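Local coordinates for cysteine desulfurase (Thermococcus onnurineus, PDB 5B89), which probably uses pyridoxal 5'-phosphate to take sulfur from L-cysteine and pass it to a sulfur carrier, releasing L-alanine, at residues I23-R28 against V396-E402; Y63-R69 against M77-E83; I120-K126 against K171-L177. All coordinates share one frame; numbering follows the deposited sequence.

Contact 1 (I23-R28 against V396-E402); sequences IPEDVR and VYNSLEE
R28 lies across Y397 and E402, where the N-terminal helix 25-28 meets the capping box (S399 with E402) that starts the C-terminal helix 400-415 of this class-V aminotransferase family member, a fold-type I PLP enzyme. From CB, the R28 chain brings CG against Y397 O; CD skirts that oxygen, and a bend at chi3 (69°) turns the guanidinium toward the helix start. There R28 NH1 makes two nearly straight bonds within the guanidinium plane, to Y397 O at 3.0 Å and to E402 OE2 at 2.9 Å, the second a salt bridge. E402 OE2 is met from above its carboxylate, whose plane stands 83° from the guanidinium. NH2 adds a weak bond to the same oxygen and binds a water that also reaches it. The other oxygen, E402 OE1, accepts from N398 ND2 and S399 N on opposite faces of its plane, while N398 OD1 takes the backbone N of H395. On the apolar side, V27 CG1 sits at the edge of the Y397 ring, 3.8 Å from Y397 CB, and helix 291-307 covers V27 and V396. P24, after a cis peptide bond, presses CB to 3.3 Å from V396 O, a buried oxygen with no hydrogen-bond partner in the model.

Contact 2 (Y63-R69 against M77-E83); sequences YRANVHR and MATHKYE
Y63 sets its CG between backbone N and carbonyl carbon (chi1 60°), which lays the ring against M77 and K81, while T79 chi1 of -61° aims OG1 at the backbone of V67-R69. The loop that links helix 50-62 to helix 73-93 folds back over the second helix, in the PLP-dependent aminotransferase fold. M77 CG lies 3.7 Å from Y63 CG, and bends at chi2 and chi3 bring M77 SD over the ring face, though at a distance, 5.2 Å from the Y63 ring centroid, in a Met-aromatic contact. K81 CG and CE brush Y63 OH, while K81 NZ pairs with E84. An alanine in place of this tyrosine is likely to open a gap beside M77 and K81 and let the methionine thioether turn. V67 CG1 touches both A78 CB and Y82 CB. R69 N donates to T79 OG1 at 3.2 Å, a hydroxyl also bonded to S75 O. N66 touches bound alanine and donates from ND2 to T288 OG1 and to A44 O of the second subunit, consistent with an active site at the dimer interface. Over one guanidinium face of R69 sits T79 CG2, and R69 NH2 completes a salt bridge to E83 OE1 at 2.8 Å.

Contact 3 (I120-K126 against K171-L177); sequences IFKRGDK and KIKGAKL
K126 and K176 carry most of this contact, where two type II beta turns, K122-D125 and I172-A175, lead into the N-terminal ends of two neighbouring inner strands, 126-129 and 177-181, of the seven-stranded sheet of the PLP-dependent fold. Backbone pairing comes first: K176 N donates to K126 O at 2.9 Å, in the carbonyl plane, and a water bridges K126 N and G174 O. Of the charged groups, K126 leaves with CG anti to the backbone N (chi1 -178°), then bends at chi3, so that K126 NZ meets K171 O in the last turn of helix 165-172 at 2.8 Å and K173 O just beyond it at 3.0 Å. Its positive charge probably suits the negative end of that helix dipole. D125 OD2 takes K122 N from above its carboxylate plane and lies 4.4 Å from K176 NZ, too far for a salt bridge; one water links the pair, and a second ties K176 NZ to I120 O. Apolar contacts gather round the F121 ring, with L177 CB at its edge and K176 CG 3.6 Å from F121 CE1. Farther along the same lysine, K176 CE reaches I120 CD1 at 3.6 Å.

How the contacts relate
Contact 1 joins the N-terminal helix 25-28 to the start of the last helix, 400-415, and so closes a loop of the chain within which contacts 2 and 3 lie one after the other. All three are well apart: the centre of contact 1 is about 35 Å from that of contact 2 and about 46 Å from that of contact 3, on the opposite side of the chain's centre, while the centres of contacts 2 and 3 are about 42 Å apart. Helix 291-307 packs against both contact 1 and contact 2. Of the three, only contact 2 takes part in the dimer interface and touches bound alanine; contact 1 ties the chain's ends together, and contact 3 is surface packing at strands 126-129 and 177-181.

Contact 1 (I23-R28 against V396-E402)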
loop_
_atom_site.group_PDB
_atom_site.type_symbol
_atom_site.label_atom_id
_atom_site.label_comp_id
_atom_site.label_asym_id
_atom_site.label_seq_id
_atom_site.Cartn_x
_atom_site.Cartn_y
_atom_site.Cartn_z
ATOM N N ILE B 23 22.511 19.778 -15.214
ATOM C CA ILE B 23 21.768 19.782 -13.956
ATOM C C ILE B 23 21.725 21.213 -13.504
ATOM O O ILE B 23 22.729 21.840 -13.448
ATOM C CB ILE B 23 22.579 19.039 -12.885
ATOM C CG1 ILE B 23 22.730 17.591 -13.247
ATOM C CG2 ILE B 23 22.015 19.233 -11.484
ATOM C CD1 ILE B 23 21.451 16.912 -13.548
ATOM N N PRO B 24 20.541 21.832 -13.140
ATOM C CA PRO B 24 19.300 21.045 -13.093
ATOM C C PRO B 24 18.361 21.041 -14.314
ATOM O O PRO B 24 17.341 20.379 -14.339
ATOM C CB PRO B 24 18.571 21.734 -11.954
ATOM C CG PRO B 24 18.878 23.158 -12.113
ATOM C CD PRO B 24 20.252 23.231 -12.571
ATOM N N GLU B 25 18.723 21.814 -15.309
ATOM C CA GLU B 25 17.880 21.995 -16.471
ATOM C C GLU B 25 17.302 20.799 -17.140
ATOM O O GLU B 25 16.167 20.807 -17.454
ATOM C CB GLU B 25 18.627 22.849 -17.510
ATOM C CG GLU B 25 18.923 24.242 -16.986
ATOM C CD GLU B 25 20.302 24.394 -16.330
ATOM O OE1 GLU B 25 20.711 25.557 -16.149
ATOM O OE2 GLU B 25 20.933 23.425 -16.034
ATOM N N ASP B 26 18.095 19.779 -17.371
ATOM C CA ASP B 26 17.611 18.605 -18.117
ATOM C C ASP B 26 16.695 17.699 -17.242
ATOM O O ASP B 26 15.964 16.865 -17.799
ATOM C CB ASP B 26 18.753 17.751 -18.653
ATOM C CG ASP B 26 19.398 18.395 -19.876
ATOM O OD1 ASP B 26 18.740 19.298 -20.455
ATOM O OD2 ASP B 26 20.547 18.058 -20.228
ATOM N N VAL B 27 16.680 17.907 -15.945
ATOM C CA VAL B 27 15.702 17.244 -15.070
ATOM C C VAL B 27 14.388 18.021 -15.084
ATOM O O VAL B 27 13.261 17.462 -15.173
ATOM C CB VAL B 27 16.272 17.063 -13.673
ATOM C CG1 VAL B 27 15.267 16.233 -12.819
ATOM C CG2 VAL B 27 17.557 16.269 -13.766
ATOM N N ARG B 28 14.448 19.323 -14.957
ATOM C CA ARG B 28 13.325 20.233 -14.890
ATOM C C ARG B 28 12.479 20.107 -16.143
ATOM O O ARG B 28 11.243 20.261 -16.033
ATOM C CB ARG B 28 13.764 21.647 -14.704
ATOM C CG ARG B 28 14.457 21.926 -13.357
ATOM C CD ARG B 28 15.103 23.285 -13.330
ATOM N NE ARG B 28 14.148 24.371 -13.328
ATOM C CZ ARG B 28 13.522 24.846 -12.293
ATOM N NH1 ARG B 28 13.629 24.349 -11.063
ATOM N NH2 ARG B 28 12.649 25.863 -12.392
ATOM N N VAL B 396 17.428 17.419 -6.924
ATOM C CA VAL B 396 18.318 17.740 -8.030
ATOM C C VAL B 396 17.763 18.707 -9.050
ATOM O O VAL B 396 18.499 19.348 -9.720
ATOM C CB VAL B 396 18.890 16.449 -8.677
ATOM C CG1 VAL B 396 17.835 15.701 -9.452
ATOM C CG2 VAL B 396 20.108 16.746 -9.545
ATOM N N TYR B 397 16.454 18.776 -9.134
ATOM C CA TYR B 397 15.764 19.678 -10.045
ATOM C C TYR B 397 15.611 21.104 -9.536
ATOM O O TYR B 397 15.253 21.930 -10.248
ATOM C CB TYR B 397 14.392 19.117 -10.499
ATOM C CG TYR B 397 13.536 18.536 -9.407
ATOM C CD1 TYR B 397 12.896 19.314 -8.512
ATOM C CD2 TYR B 397 13.396 17.192 -9.306
ATOM C CE1 TYR B 397 12.124 18.763 -7.528
ATOM C CE2 TYR B 397 12.645 16.624 -8.325
ATOM C CZ TYR B 397 12.022 17.413 -7.454
ATOM O OH TYR B 397 11.306 16.781 -6.481
ATOM N N ASN B 398 15.866 21.342 -8.280
ATOM C CA ASN B 398 15.902 22.651 -7.706
ATOM C C ASN B 398 17.201 23.376 -8.104
ATOM O O ASN B 398 18.174 22.807 -8.407
ATOM C CB ASN B 398 15.692 22.681 -6.206
ATOM C CG ASN B 398 14.357 22.194 -5.780
ATOM O OD1 ASN B 398 14.300 21.227 -4.974
ATOM N ND2 ASN B 398 13.264 22.805 -6.273
ATOM N N SER B 399 17.046 24.696 -8.304
ATOM C CA SER B 399 18.134 25.540 -8.862
ATOM C C SER B 399 18.559 26.660 -7.895
ATOM O O SER B 399 17.854 27.139 -7.036
ATOM C CB SER B 399 17.594 26.229 -10.171
ATOM O OG SER B 399 16.687 27.229 -9.874
ATOM N N LEU B 400 19.843 27.087 -8.177
ATOM C CA LEU B 400 20.320 28.255 -7.402
ATOM C C LEU B 400 19.482 29.572 -7.621
ATOM O O LEU B 400 19.285 30.343 -6.774
ATOM C CB LEU B 400 21.790 28.507 -7.666
ATOM C CG LEU B 400 22.765 27.550 -6.916
ATOM C CD1 LEU B 400 24.169 27.594 -7.525
ATOM C CD2 LEU B 400 22.701 27.876 -5.443
ATOM N N GLU B 401 18.945 29.679 -8.834
ATOM C CA GLU B 401 17.994 30.760 -9.191
ATOM C C GLU B 401 16.792 30.805 -8.280
ATOM O O GLU B 401 16.337 31.819 -7.789
ATOM C CB GLU B 401 17.615 30.696 -10.665
ATOM C CG GLU B 401 18.738 31.074 -11.624
ATOM C CD GLU B 401 19.614 29.887 -12.060
ATOM O OE1 GLU B 401 20.414 30.084 -13.040
ATOM O OE2 GLU B 401 19.603 28.751 -11.478
ATOM N N GLU B 402 16.253 29.562 -8.019
ATOM C CA GLU B 402 15.209 29.448 -7.087
ATOM C C GLU B 402 15.548 29.841 -5.636
ATOM O O GLU B 402 14.772 30.418 -4.962
ATOM C CB GLU B 402 14.632 27.980 -7.081
ATOM C CG GLU B 402 13.897 27.557 -8.351
ATOM C CD GLU B 402 13.393 26.102 -8.296
ATOM O OE1 GLU B 402 14.101 25.247 -7.701
ATOM O OE2 GLU B 402 12.351 25.761 -8.936
HETATM O O HOH W 1 10.818 27.244 -10.451
#

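Contact 2 (Y63-R69 against M77-E83)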
loop_
_atom_site.group_PDB
_atom_site.type_symbol
_atom_site.label_atom_id
_atom_site.label_comp_id
_atom_site.label_asym_id
_atom_site.label_seq_id
_atom_site.Cartn_x
_atom_site.Cartn_y
_atom_site.Cartn_z
ATOM N N TYR B 63 -0.531 -3.503 -20.464
ATOM C CA TYR B 63 -0.300 -4.845 -19.961
ATOM C C TYR B 63 -0.912 -5.105 -18.592
ATOM O O TYR B 63 -0.368 -5.732 -17.799
ATOM C CB TYR B 63 1.191 -5.283 -20.019
ATOM C CG TYR B 63 2.209 -4.472 -19.242
ATOM C CD1 TYR B 63 2.760 -3.378 -19.771
ATOM C CD2 TYR B 63 2.652 -4.895 -18.023
ATOM C CE1 TYR B 63 3.690 -2.632 -19.088
ATOM C CE2 TYR B 63 3.571 -4.163 -17.327
ATOM C CZ TYR B 63 4.089 -3.028 -17.864
ATOM O OH TYR B 63 4.994 -2.299 -17.196
ATOM N N ARG B 64 -2.097 -4.581 -18.406
ATOM C CA ARG B 64 -2.787 -4.663 -17.162
ATOM C C ARG B 64 -3.221 -6.057 -16.786
ATOM O O ARG B 64 -4.020 -6.663 -17.462
ATOM C CB ARG B 64 -3.986 -3.689 -17.221
ATOM C CG ARG B 64 -4.758 -3.549 -15.931
ATOM C CD ARG B 64 -4.039 -2.861 -14.785
ATOM N NE ARG B 64 -5.056 -2.608 -13.794
ATOM C CZ ARG B 64 -5.349 -3.349 -12.755
ATOM N NH1 ARG B 64 -6.440 -3.079 -12.085
ATOM N NH2 ARG B 64 -4.575 -4.320 -12.366
ATOM N N ALA B 65 -2.709 -6.534 -15.666
ATOM C CA ALA B 65 -3.056 -7.819 -15.165
ATOM C C ALA B 65 -2.465 -8.007 -13.802
ATOM O O ALA B 65 -1.684 -7.253 -13.434
ATOM C CB ALA B 65 -2.516 -8.903 -16.100
ATOM N N ASN B 66 -2.888 -9.064 -13.141
ATOM C CA ASN B 66 -2.377 -9.461 -11.865
ATOM C C ASN B 66 -1.111 -10.315 -12.120
ATOM O O ASN B 66 -0.887 -10.745 -13.193
ATOM C CB ASN B 66 -3.410 -10.174 -10.988
ATOM C CG ASN B 66 -3.214 -9.869 -9.519
ATOM O OD1 ASN B 66 -2.097 -9.757 -9.068
ATOM N ND2 ASN B 66 -4.273 -9.801 -8.790
ATOM N N VAL B 67 -0.313 -10.517 -11.092
ATOM C CA VAL B 67 0.924 -11.233 -11.253
ATOM C C VAL B 67 0.820 -12.674 -10.862
ATOM O O VAL B 67 -0.139 -13.299 -11.164
ATOM C CB VAL B 67 2.055 -10.499 -10.526
ATOM C CG1 VAL B 67 2.293 -9.184 -11.195
ATOM C CG2 VAL B 67 1.731 -10.217 -9.069
ATOM N N HIS B 68 1.831 -13.207 -10.242
ATOM C CA HIS B 68 1.796 -14.603 -9.813
ATOM C C HIS B 68 1.698 -15.629 -10.920
ATOM O O HIS B 68 1.057 -16.632 -10.755
ATOM C CB HIS B 68 0.726 -14.850 -8.758
ATOM C CG HIS B 68 1.050 -14.220 -7.434
ATOM N ND1 HIS B 68 2.004 -14.721 -6.572
ATOM C CD2 HIS B 68 0.573 -13.098 -6.851
ATOM C CE1 HIS B 68 2.081 -13.944 -5.510
ATOM N NE2 HIS B 68 1.233 -12.942 -5.668
ATOM N N ARG B 69 2.377 -15.333 -12.012
ATOM C CA ARG B 69 2.493 -16.193 -13.165
ATOM C C ARG B 69 1.231 -16.878 -13.659
ATOM O O ARG B 69 1.226 -18.072 -13.893
ATOM C CB ARG B 69 3.608 -17.227 -12.941
ATOM C CG ARG B 69 5.006 -16.628 -13.002
ATOM C CD ARG B 69 5.384 -15.982 -14.356
ATOM N NE ARG B 69 6.774 -15.506 -14.347
ATOM C CZ ARG B 69 7.310 -14.682 -15.238
ATOM N NH1 ARG B 69 6.560 -14.209 -16.228
ATOM N NH2 ARG B 69 8.583 -14.282 -15.098
ATOM N N MET B 77 3.395 -10.817 -18.698
ATOM C CA MET B 77 4.080 -9.553 -18.951
ATOM C C MET B 77 4.106 -8.784 -17.602
ATOM O O MET B 77 5.159 -8.248 -17.162
ATOM C CB MET B 77 3.474 -8.634 -20.029
ATOM C CG MET B 77 4.238 -7.373 -20.231
ATOM S SD MET B 77 6.033 -7.550 -20.611
ATOM C CE MET B 77 6.014 -8.336 -22.231
ATOM N N ALA B 78 2.972 -8.684 -16.946
ATOM C CA ALA B 78 2.927 -8.030 -15.606
ATOM C C ALA B 78 3.870 -8.658 -14.598
ATOM O O ALA B 78 4.557 -7.923 -13.917
ATOM C CB ALA B 78 1.475 -7.963 -15.077
ATOM N N THR B 79 3.892 -9.961 -14.522
ATOM C CA THR B 79 4.762 -10.698 -13.610
ATOM C C THR B 79 6.232 -10.383 -13.989
ATOM O O THR B 79 7.038 -10.091 -13.065
ATOM C CB THR B 79 4.521 -12.199 -13.654
ATOM O OG1 THR B 79 3.188 -12.447 -13.258
ATOM C CG2 THR B 79 5.418 -12.879 -12.700
ATOM N N HIS B 80 6.590 -10.446 -15.260
ATOM C CA HIS B 80 7.997 -10.107 -15.647
ATOM C C HIS B 80 8.339 -8.731 -15.244
ATOM O O HIS B 80 9.439 -8.531 -14.658
ATOM C CB HIS B 80 8.138 -10.267 -17.146
ATOM C CG HIS B 80 9.313 -9.559 -17.803
ATOM N ND1 HIS B 80 10.592 -10.080 -17.742
ATOM C CD2 HIS B 80 9.414 -8.392 -18.486
ATOM C CE1 HIS B 80 11.427 -9.253 -18.348
ATOM N NE2 HIS B 80 10.738 -8.226 -18.819
ATOM N N LYS B 81 7.490 -7.711 -15.475
ATOM C CA LYS B 81 7.807 -6.329 -15.136
ATOM C C LYS B 81 7.830 -6.159 -13.592
ATOM O O LYS B 81 8.650 -5.338 -13.076
ATOM C CB LYS B 81 6.837 -5.341 -15.796
ATOM C CG LYS B 81 7.043 -5.299 -17.297
ATOM C CD LYS B 81 8.308 -4.678 -17.745
ATOM C CE LYS B 81 8.358 -3.260 -17.518
ATOM N NZ LYS B 81 9.600 -2.570 -18.011
ATOM N N TYR B 82 7.001 -6.831 -12.839
ATOM C CA TYR B 82 7.020 -6.754 -11.376
ATOM C C TYR B 82 8.336 -7.345 -10.813
ATOM O O TYR B 82 8.982 -6.725 -9.988
ATOM C CB TYR B 82 5.783 -7.474 -10.780
ATOM C CG TYR B 82 5.653 -7.442 -9.279
ATOM C CD1 TYR B 82 5.560 -6.209 -8.618
ATOM C CD2 TYR B 82 5.634 -8.554 -8.507
ATOM C CE1 TYR B 82 5.410 -6.165 -7.291
ATOM C CE2 TYR B 82 5.504 -8.467 -7.120
ATOM C CZ TYR B 82 5.450 -7.247 -6.550
ATOM O OH TYR B 82 5.317 -7.113 -5.151
ATOM N N GLU B 83 8.721 -8.514 -11.298
ATOM C CA GLU B 83 10.036 -9.127 -10.935
ATOM C C GLU B 83 11.137 -8.216 -11.378
ATOM O O GLU B 83 12.132 -8.041 -10.581
ATOM C CB GLU B 83 10.135 -10.484 -11.603
ATOM C CG GLU B 83 9.220 -11.533 -11.074
ATOM C CD GLU B 83 9.303 -12.844 -11.885
ATOM O OE1 GLU B 83 9.863 -12.868 -13.036
ATOM O OE2 GLU B 83 8.684 -13.797 -11.409
#

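Contact 3 (I120-K126 against K171-L177)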
loop_
_atom_site.group_PDB
_atom_site.type_symbol
_atom_site.label_atom_id
_atom_site.label_comp_id
_atom_site.label_asym_id
_atom_site.label_seq_id
_atom_site.Cartn_x
_atom_site.Cartn_y
_atom_site.Cartn_z
ATOM N N ILE B 120 11.146 -12.075 19.481
ATOM C CA ILE B 120 12.515 -12.345 19.894
ATOM C C ILE B 120 12.852 -11.714 21.246
ATOM O O ILE B 120 13.878 -12.060 21.822
ATOM C CB ILE B 120 13.571 -11.901 18.867
ATOM C CG1 ILE B 120 13.800 -10.375 18.810
ATOM C CG2 ILE B 120 13.224 -12.421 17.499
ATOM C CD1 ILE B 120 15.015 -9.943 17.962
ATOM N N PHE B 121 12.091 -10.758 21.682
ATOM C CA PHE B 121 12.406 -10.013 22.865
ATOM C C PHE B 121 11.958 -10.652 24.169
ATOM O O PHE B 121 10.960 -11.277 24.211
ATOM C CB PHE B 121 11.785 -8.605 22.774
ATOM C CG PHE B 121 12.361 -7.752 21.678
ATOM C CD1 PHE B 121 13.480 -7.004 21.882
ATOM C CD2 PHE B 121 11.760 -7.701 20.453
ATOM C CE1 PHE B 121 14.011 -6.233 20.891
ATOM C CE2 PHE B 121 12.298 -6.948 19.447
ATOM C CZ PHE B 121 13.438 -6.231 19.670
ATOM N N LYS B 122 12.750 -10.422 25.207
ATOM C CA LYS B 122 12.485 -10.896 26.546
ATOM C C LYS B 122 12.359 -9.668 27.428
ATOM O O LYS B 122 12.990 -8.700 27.178
ATOM C CB LYS B 122 13.678 -11.737 27.026
ATOM C CG LYS B 122 13.762 -11.990 28.497
ATOM C CD LYS B 122 14.937 -12.888 28.856
ATOM C CE LYS B 122 14.612 -13.598 30.154
ATOM N NZ LYS B 122 15.477 -14.712 30.605
ATOM N N ARG B 123 11.550 -9.732 28.470
ATOM C CA ARG B 123 11.424 -8.622 29.417
ATOM C C ARG B 123 12.823 -8.149 29.837
ATOM O O ARG B 123 13.666 -8.947 30.124
ATOM C CB ARG B 123 10.619 -9.060 30.647
ATOM C CG ARG B 123 10.446 -8.015 31.729
ATOM C CD ARG B 123 9.356 -8.352 32.735
ATOM N NE ARG B 123 8.038 -8.148 32.198
ATOM C CZ ARG B 123 7.391 -6.987 32.203
ATOM N NH1 ARG B 123 7.912 -5.919 32.784
ATOM N NH2 ARG B 123 6.204 -6.899 31.651
ATOM N N GLY B 124 13.030 -6.834 29.844
ATOM C CA GLY B 124 14.300 -6.243 30.130
ATOM C C GLY B 124 15.336 -6.092 29.033
ATOM O O GLY B 124 16.435 -5.514 29.243
ATOM N N ASP B 125 15.046 -6.642 27.854
ATOM C CA ASP B 125 15.939 -6.437 26.697
ATOM C C ASP B 125 15.856 -4.935 26.337
ATOM O O ASP B 125 14.885 -4.268 26.727
ATOM C CB ASP B 125 15.515 -7.237 25.485
ATOM C CG ASP B 125 15.890 -8.698 25.532
ATOM O OD1 ASP B 125 16.650 -9.093 26.472
ATOM O OD2 ASP B 125 15.445 -9.446 24.596
ATOM N N LYS B 126 16.873 -4.515 25.640
ATOM C CA LYS B 126 17.080 -3.148 25.290
ATOM C C LYS B 126 17.033 -2.848 23.807
ATOM O O LYS B 126 17.613 -3.526 23.047
ATOM C CB LYS B 126 18.462 -2.731 25.816
ATOM C CG LYS B 126 18.874 -1.290 25.584
ATOM C CD LYS B 126 20.101 -0.868 26.360
ATOM C CE LYS B 126 21.289 -1.714 26.062
ATOM N NZ LYS B 126 22.506 -1.087 26.579
ATOM N N LYS B 171 25.718 2.639 24.763
ATOM C CA LYS B 171 24.354 2.221 24.732
ATOM C C LYS B 171 24.093 0.974 23.901
ATOM O O LYS B 171 23.267 0.206 24.253
ATOM C CB LYS B 171 23.481 3.343 24.205
ATOM C CG LYS B 171 23.449 4.579 25.099
ATOM C CD LYS B 171 22.044 4.892 25.464
ATOM C CE LYS B 171 21.962 5.852 26.632
ATOM N NZ LYS B 171 22.411 7.212 26.268
ATOM N N ILE B 172 24.826 0.826 22.816
ATOM C CA ILE B 172 24.560 -0.280 21.851
ATOM C C ILE B 172 25.112 -1.617 22.433
ATOM O O ILE B 172 24.576 -2.677 22.137
ATOM C CB ILE B 172 25.146 0.006 20.491
ATOM C CG1 ILE B 172 24.354 1.202 19.890
ATOM C CG2 ILE B 172 25.083 -1.195 19.580
ATOM C CD1 ILE B 172 24.998 1.728 18.617
ATOM N N LYS B 173 26.140 -1.540 23.293
ATOM C CA LYS B 173 26.629 -2.760 23.987
ATOM C C LYS B 173 25.479 -3.332 24.803
ATOM O O LYS B 173 24.819 -2.657 25.580
ATOM C CB LYS B 173 27.850 -2.402 24.870
ATOM C CG LYS B 173 28.368 -3.621 25.691
ATOM C CD LYS B 173 29.322 -3.160 26.795
ATOM C CE LYS B 173 29.807 -4.328 27.661
ATOM N NZ LYS B 173 30.470 -5.394 26.855
ATOM N N GLY B 174 25.181 -4.615 24.561
ATOM C CA GLY B 174 24.056 -5.241 25.232
ATOM C C GLY B 174 22.679 -4.977 24.637
ATOM O O GLY B 174 21.707 -5.430 25.186
ATOM N N ALA B 175 22.605 -4.177 23.540
ATOM C CA ALA B 175 21.296 -3.955 22.978
ATOM C C ALA B 175 20.851 -5.161 22.106
ATOM O O ALA B 175 21.677 -5.703 21.408
ATOM C CB ALA B 175 21.372 -2.716 22.081
ATOM N N LYS B 176 19.547 -5.456 22.103
ATOM C CA LYS B 176 19.015 -6.462 21.239
ATOM C C LYS B 176 18.826 -5.932 19.794
ATOM O O LYS B 176 19.020 -6.686 18.817
ATOM C CB LYS B 176 17.708 -6.986 21.808
ATOM C CG LYS B 176 17.030 -8.126 21.044
ATOM C CD LYS B 176 17.668 -9.374 21.549
ATOM C CE LYS B 176 16.991 -10.580 20.953
ATOM N NZ LYS B 176 17.699 -11.750 21.563
ATOM N N LEU B 177 18.441 -4.666 19.732
ATOM C CA LEU B 177 18.091 -4.056 18.417
ATOM C C LEU B 177 18.410 -2.560 18.557
ATOM O O LEU B 177 18.161 -1.943 19.579
ATOM C CB LEU B 177 16.641 -4.333 18.113
ATOM C CG LEU B 177 16.137 -3.804 16.717
ATOM C CD1 LEU B 177 15.100 -4.761 16.117
ATOM C CD2 LEU B 177 15.584 -2.409 16.797
HETATM O O HOH W 2 16.176 -11.914 24.116
HETATM O O HOH W 3 15.808 -14.038 20.950
HETATM O O HOH W 4 19.087 -6.351 25.368
#